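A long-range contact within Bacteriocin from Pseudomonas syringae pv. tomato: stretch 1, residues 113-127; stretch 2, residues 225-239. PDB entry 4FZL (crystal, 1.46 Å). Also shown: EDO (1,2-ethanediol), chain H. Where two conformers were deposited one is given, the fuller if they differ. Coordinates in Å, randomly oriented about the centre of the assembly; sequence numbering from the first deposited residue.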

# COMPACT_ATOMS: atom_id res chain seq x y z
N THR A 113 1.08 -8.96 0.95
CA THR A 113 0.27 -8.94 -0.27
C THR A 113 -0.41 -7.63 -0.46
O THR A 113 -0.98 -7.12 0.50
N PHE A 114 -0.32 -7.05 -1.66
CA PHE A 114 -1.00 -5.84 -2.04
C PHE A 114 -1.83 -6.18 -3.27
O PHE A 114 -1.35 -6.12 -4.36
N PRO A 115 -3.06 -6.68 -3.07
CA PRO A 115 -3.84 -7.13 -4.25
C PRO A 115 -3.88 -6.05 -5.35
O PRO A 115 -4.11 -4.86 -5.03
N ILE A 116 -3.70 -6.45 -6.61
CA ILE A 116 -3.57 -5.40 -7.64
C ILE A 116 -4.78 -4.44 -7.67
O ILE A 116 -4.62 -3.26 -7.98
N GLN A 117 -5.96 -5.00 -7.43
CA GLN A 117 -7.14 -4.19 -7.46
C GLN A 117 -7.23 -3.12 -6.32
O GLN A 117 -7.95 -2.16 -6.41
N ASN A 118 -6.40 -3.29 -5.27
CA ASN A 118 -6.33 -2.36 -4.18
C ASN A 118 -5.36 -1.20 -4.39
O ASN A 118 -5.44 -0.21 -3.65
N VAL A 119 -4.55 -1.27 -5.43
CA VAL A 119 -3.51 -0.28 -5.61
C VAL A 119 -4.08 1.05 -6.10
O VAL A 119 -3.60 2.11 -5.73
N GLY A 120 -5.12 0.98 -6.92
CA GLY A 120 -5.71 2.21 -7.50
C GLY A 120 -5.21 2.60 -8.88
O GLY A 120 -5.22 3.80 -9.24
N LEU A 121 -4.66 1.63 -9.57
CA LEU A 121 -4.12 1.86 -10.89
C LEU A 121 -5.29 2.34 -11.81
O LEU A 121 -6.40 1.75 -11.80
N ASN A 122 -4.94 3.21 -12.71
CA ASN A 122 -5.84 3.66 -13.78
C ASN A 122 -4.97 3.90 -15.03
O ASN A 122 -4.74 5.02 -15.45
N VAL A 123 -4.47 2.80 -15.60
CA VAL A 123 -3.41 2.89 -16.57
C VAL A 123 -3.99 3.32 -17.94
O VAL A 123 -4.86 2.69 -18.45
N ASP A 124 -3.45 4.39 -18.50
CA ASP A 124 -3.83 4.88 -19.82
C ASP A 124 -2.73 4.41 -20.77
O ASP A 124 -1.70 5.07 -20.90
N ILE A 125 -2.88 3.23 -21.37
CA ILE A 125 -1.82 2.68 -22.21
C ILE A 125 -1.44 3.57 -23.40
O ILE A 125 -0.30 3.58 -23.82
N ARG A 126 -2.41 4.31 -23.94
CA ARG A 126 -2.18 5.16 -25.08
C ARG A 126 -1.19 6.23 -24.67
O ARG A 126 -0.43 6.71 -25.52
N GLY A 127 -1.09 6.51 -23.36
CA GLY A 127 -0.10 7.46 -22.84
C GLY A 127 1.29 6.91 -22.55
O GLY A 127 2.09 7.60 -21.99
N SER A 225 9.41 -8.32 0.49
CA SER A 225 8.79 -8.38 -0.84
C SER A 225 7.31 -8.05 -0.65
O SER A 225 6.64 -8.60 0.21
N ILE A 226 6.79 -7.24 -1.59
CA ILE A 226 5.40 -6.98 -1.71
C ILE A 226 4.94 -7.72 -2.99
O ILE A 226 5.34 -7.39 -4.12
N GLU A 227 4.03 -8.68 -2.79
CA GLU A 227 3.41 -9.42 -3.89
C GLU A 227 2.21 -8.68 -4.34
O GLU A 227 1.45 -8.20 -3.49
N ILE A 228 2.01 -8.56 -5.65
CA ILE A 228 0.96 -7.72 -6.19
C ILE A 228 0.10 -8.60 -7.15
O ILE A 228 0.17 -8.47 -8.37
N PRO A 229 -0.65 -9.58 -6.53
CA PRO A 229 -1.28 -10.60 -7.33
C PRO A 229 -2.52 -10.10 -8.04
O PRO A 229 -3.10 -9.12 -7.59
N GLY A 230 -2.94 -10.81 -9.11
CA GLY A 230 -4.21 -10.58 -9.77
C GLY A 230 -4.01 -9.93 -11.13
O GLY A 230 -2.93 -9.56 -11.52
N SER A 231 -5.10 -9.69 -11.81
CA SER A 231 -5.07 -9.05 -13.07
C SER A 231 -6.21 -8.08 -13.19
O SER A 231 -7.24 -8.28 -12.56
N LEU A 232 -5.96 -7.03 -13.96
CA LEU A 232 -6.95 -6.02 -14.26
C LEU A 232 -7.27 -6.12 -15.75
O LEU A 232 -6.41 -5.78 -16.60
N PRO A 233 -8.50 -6.58 -16.08
CA PRO A 233 -8.79 -6.65 -17.49
C PRO A 233 -8.91 -5.29 -18.06
O PRO A 233 -9.46 -4.40 -17.38
N VAL A 234 -8.40 -5.12 -19.28
CA VAL A 234 -8.43 -3.85 -20.01
C VAL A 234 -8.63 -4.01 -21.50
O VAL A 234 -8.22 -5.02 -22.09
N THR A 235 -9.16 -2.94 -22.12
CA THR A 235 -9.35 -2.85 -23.55
C THR A 235 -8.85 -1.48 -24.05
O THR A 235 -9.10 -0.45 -23.40
N VAL A 236 -8.17 -1.48 -25.18
CA VAL A 236 -7.61 -0.27 -25.74
C VAL A 236 -7.75 -0.39 -27.24
O VAL A 236 -7.52 -1.47 -27.82
N SER A 237 -8.13 0.71 -27.87
CA SER A 237 -8.18 0.74 -29.33
C SER A 237 -7.39 1.92 -29.91
O SER A 237 -7.03 2.86 -29.20
N GLY A 238 -7.07 1.84 -31.20
CA GLY A 238 -6.49 3.00 -31.89
C GLY A 238 -6.37 2.85 -33.39
O GLY A 238 -7.03 1.97 -33.95
N ASN A 239 -5.53 3.70 -34.00
CA ASN A 239 -5.23 3.68 -35.45
C ASN A 239 -3.77 3.92 -35.89
O ASN A 239 -3.31 3.26 -36.82

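Ile 226 (m, t) opens the contact along stretch 2, its CG2 resting 3.6 Å from CB of Phe 114, whose t rotamer carries the ring away from this stretch. At Glu 227 the strand pairs in parallel with Thr 113, and both side chains, each m at chi1, leave the same face. Their OG1 and OE1 stand 4.4 Å apart, too far for direct bonding, so one water bridges them, 2.7 Å from Thr 113 OG1 and 2.8 Å from Glu 227 OE1. The backbone locks the register: Phe 114 N donates to Glu 227 O (2.8 Å), and Ile 116 N to Pro 229 O (2.9 Å).

Ile 228 (m, t) offers CG2 to Ile 116 CB at 4.0 Å. Pro 229 sets its CD 3.6 Å from Thr 113 CG2, while a second water donates to both its O and Gln 117 OE1. Gly 230 leaves room for Ile 116 (t, t): a CB there would lie only 3.1 Å from Ile 116 CG2. Leu 232 (m, t) brings CG to 4.1 Å from Ile 116 CG2 and CD1 to 4.2 Å from Leu 121 CD1.

Farther on, alternation rules: Val 234 and Val 236 point toward stretch 1, Thr 235 away. Val 236 (t) packs CG2 tightly against Ile 125 CD1, at 3.3 Å. At Gly 238, a CB would clash with Arg 126 NH1.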

# COMPACT_ATOMS: atom_id res chain seq x y z
CB THR A 113 -0.73 -10.09 -0.28
OG1 THR A 113 -0.00 -11.31 -0.16
CG2 THR A 113 -1.60 -10.06 -1.53
CB PHE A 114 -0.03 -4.69 -2.35
CG PHE A 114 -0.65 -3.30 -2.30
CD1 PHE A 114 -1.99 -3.06 -2.26
CD2 PHE A 114 0.15 -2.21 -2.31
CE1 PHE A 114 -2.50 -1.79 -2.19
CE2 PHE A 114 -0.34 -0.93 -2.31
CZ PHE A 114 -1.69 -0.72 -2.25
CB PRO A 115 -5.22 -7.43 -3.67
CG PRO A 115 -4.88 -7.78 -2.22
CD PRO A 115 -3.80 -6.85 -1.81
CB ILE A 116 -3.25 -6.08 -9.02
CG1 ILE A 116 -2.66 -5.08 -10.02
CG2 ILE A 116 -4.50 -6.77 -9.63
CD1 ILE A 116 -2.04 -5.70 -11.27
CB GLN A 117 -8.37 -5.10 -7.52
CG GLN A 117 -8.63 -5.82 -6.24
CD GLN A 117 -8.00 -7.21 -6.13
OE1 GLN A 117 -7.05 -7.52 -6.82
NE2 GLN A 117 -8.57 -8.04 -5.26
CB ASN A 118 -5.96 -3.02 -2.86
CG ASN A 118 -7.00 -4.03 -2.36
OD1 ASN A 118 -8.02 -4.23 -3.01
ND2 ASN A 118 -6.67 -4.73 -1.26
CB VAL A 119 -2.46 -0.83 -6.58
CG1 VAL A 119 -1.41 0.26 -6.94
CG2 VAL A 119 -1.80 -2.09 -5.97
CB LEU A 121 -3.49 0.59 -11.45
CG LEU A 121 -2.22 0.17 -10.72
CD1 LEU A 121 -1.82 -1.18 -11.22
CD2 LEU A 121 -1.12 1.20 -10.77
CB ASN A 122 -6.68 4.84 -13.28
CG ASN A 122 -7.74 5.23 -14.26
OD1 ASN A 122 -8.25 4.42 -15.07
ND2 ASN A 122 -8.20 6.48 -14.13
CB VAL A 123 -2.65 1.58 -16.70
CG1 VAL A 123 -1.51 1.61 -17.76
CG2 VAL A 123 -2.07 1.16 -15.32
CB ASP A 124 -3.93 6.41 -19.77
CG ASP A 124 -4.17 7.04 -21.15
OD1 ASP A 124 -3.95 8.29 -21.29
OD2 ASP A 124 -4.61 6.31 -22.07
CB ILE A 125 -2.22 1.30 -22.76
CG1 ILE A 125 -2.29 0.29 -21.60
CG2 ILE A 125 -1.27 0.87 -23.87
CD1 ILE A 125 -3.45 -0.70 -21.68
CB ARG A 126 -3.47 5.80 -25.58
CG ARG A 126 -4.59 4.87 -26.07
CD ARG A 126 -5.78 5.63 -26.65
NE ARG A 126 -5.35 6.49 -27.77
CZ ARG A 126 -4.86 6.05 -28.93
NH1 ARG A 126 -4.75 4.74 -29.21
NH2 ARG A 126 -4.48 6.93 -29.85
CB SER A 225 9.06 -9.78 -1.43
OG SER A 225 8.30 -9.98 -2.61
CB ILE A 226 5.06 -5.47 -1.76
CG1 ILE A 226 5.49 -4.78 -0.46
CG2 ILE A 226 3.55 -5.24 -1.97
CD1 ILE A 226 5.05 -3.35 -0.31
CB GLU A 227 3.06 -10.84 -3.44
CG GLU A 227 4.27 -11.58 -2.99
CD GLU A 227 4.07 -13.03 -2.63
OE1 GLU A 227 2.94 -13.52 -2.64
OE2 GLU A 227 5.09 -13.67 -2.40
CB ILE A 228 1.48 -6.48 -6.92
CG1 ILE A 228 2.43 -5.71 -6.08
CG2 ILE A 228 0.31 -5.62 -7.33
CD1 ILE A 228 3.09 -4.48 -6.76
CB PRO A 229 -1.64 -11.69 -6.28
CG PRO A 229 -2.01 -10.85 -5.05
CD PRO A 229 -0.95 -9.75 -5.09
CB SER A 231 -5.05 -10.12 -14.16
OG SER A 231 -6.30 -10.80 -14.14
CB LEU A 232 -6.43 -4.65 -13.99
CG LEU A 232 -6.09 -4.38 -12.53
CD1 LEU A 232 -5.39 -3.01 -12.41
CD2 LEU A 232 -7.35 -4.53 -11.67
CB PRO A 233 -10.13 -7.40 -17.58
CG PRO A 233 -10.63 -7.54 -16.21
CD PRO A 233 -9.58 -7.10 -15.24
CB VAL A 234 -7.12 -3.04 -19.84
CG1 VAL A 234 -6.96 -2.63 -18.36
CG2 VAL A 234 -5.89 -3.75 -20.34
CB THR A 235 -10.83 -3.03 -23.85
OG1 THR A 235 -11.57 -2.03 -23.14
CG2 THR A 235 -11.28 -4.39 -23.35
CB VAL A 236 -6.10 -0.09 -25.39
CG1 VAL A 236 -5.65 1.29 -25.80
CG2 VAL A 236 -5.86 -0.26 -23.89
CB SER A 237 -9.62 0.80 -29.76
OG SER A 237 -10.30 -0.33 -29.26
CB ASN A 239 -6.14 4.65 -36.20
CG ASN A 239 -7.23 3.91 -36.93
OD1 ASN A 239 -8.26 3.55 -36.33
ND2 ASN A 239 -6.97 3.57 -38.23
C1 EDO H . -7.35 5.43 -19.76
O1 EDO H . -7.41 6.52 -18.82
C2 EDO H . -7.73 4.19 -18.97
O2 EDO H . -8.44 4.77 -17.84
O HOH W 1 0.21 -12.75 -2.43
O HOH W 2 -5.69 -9.85 -6.50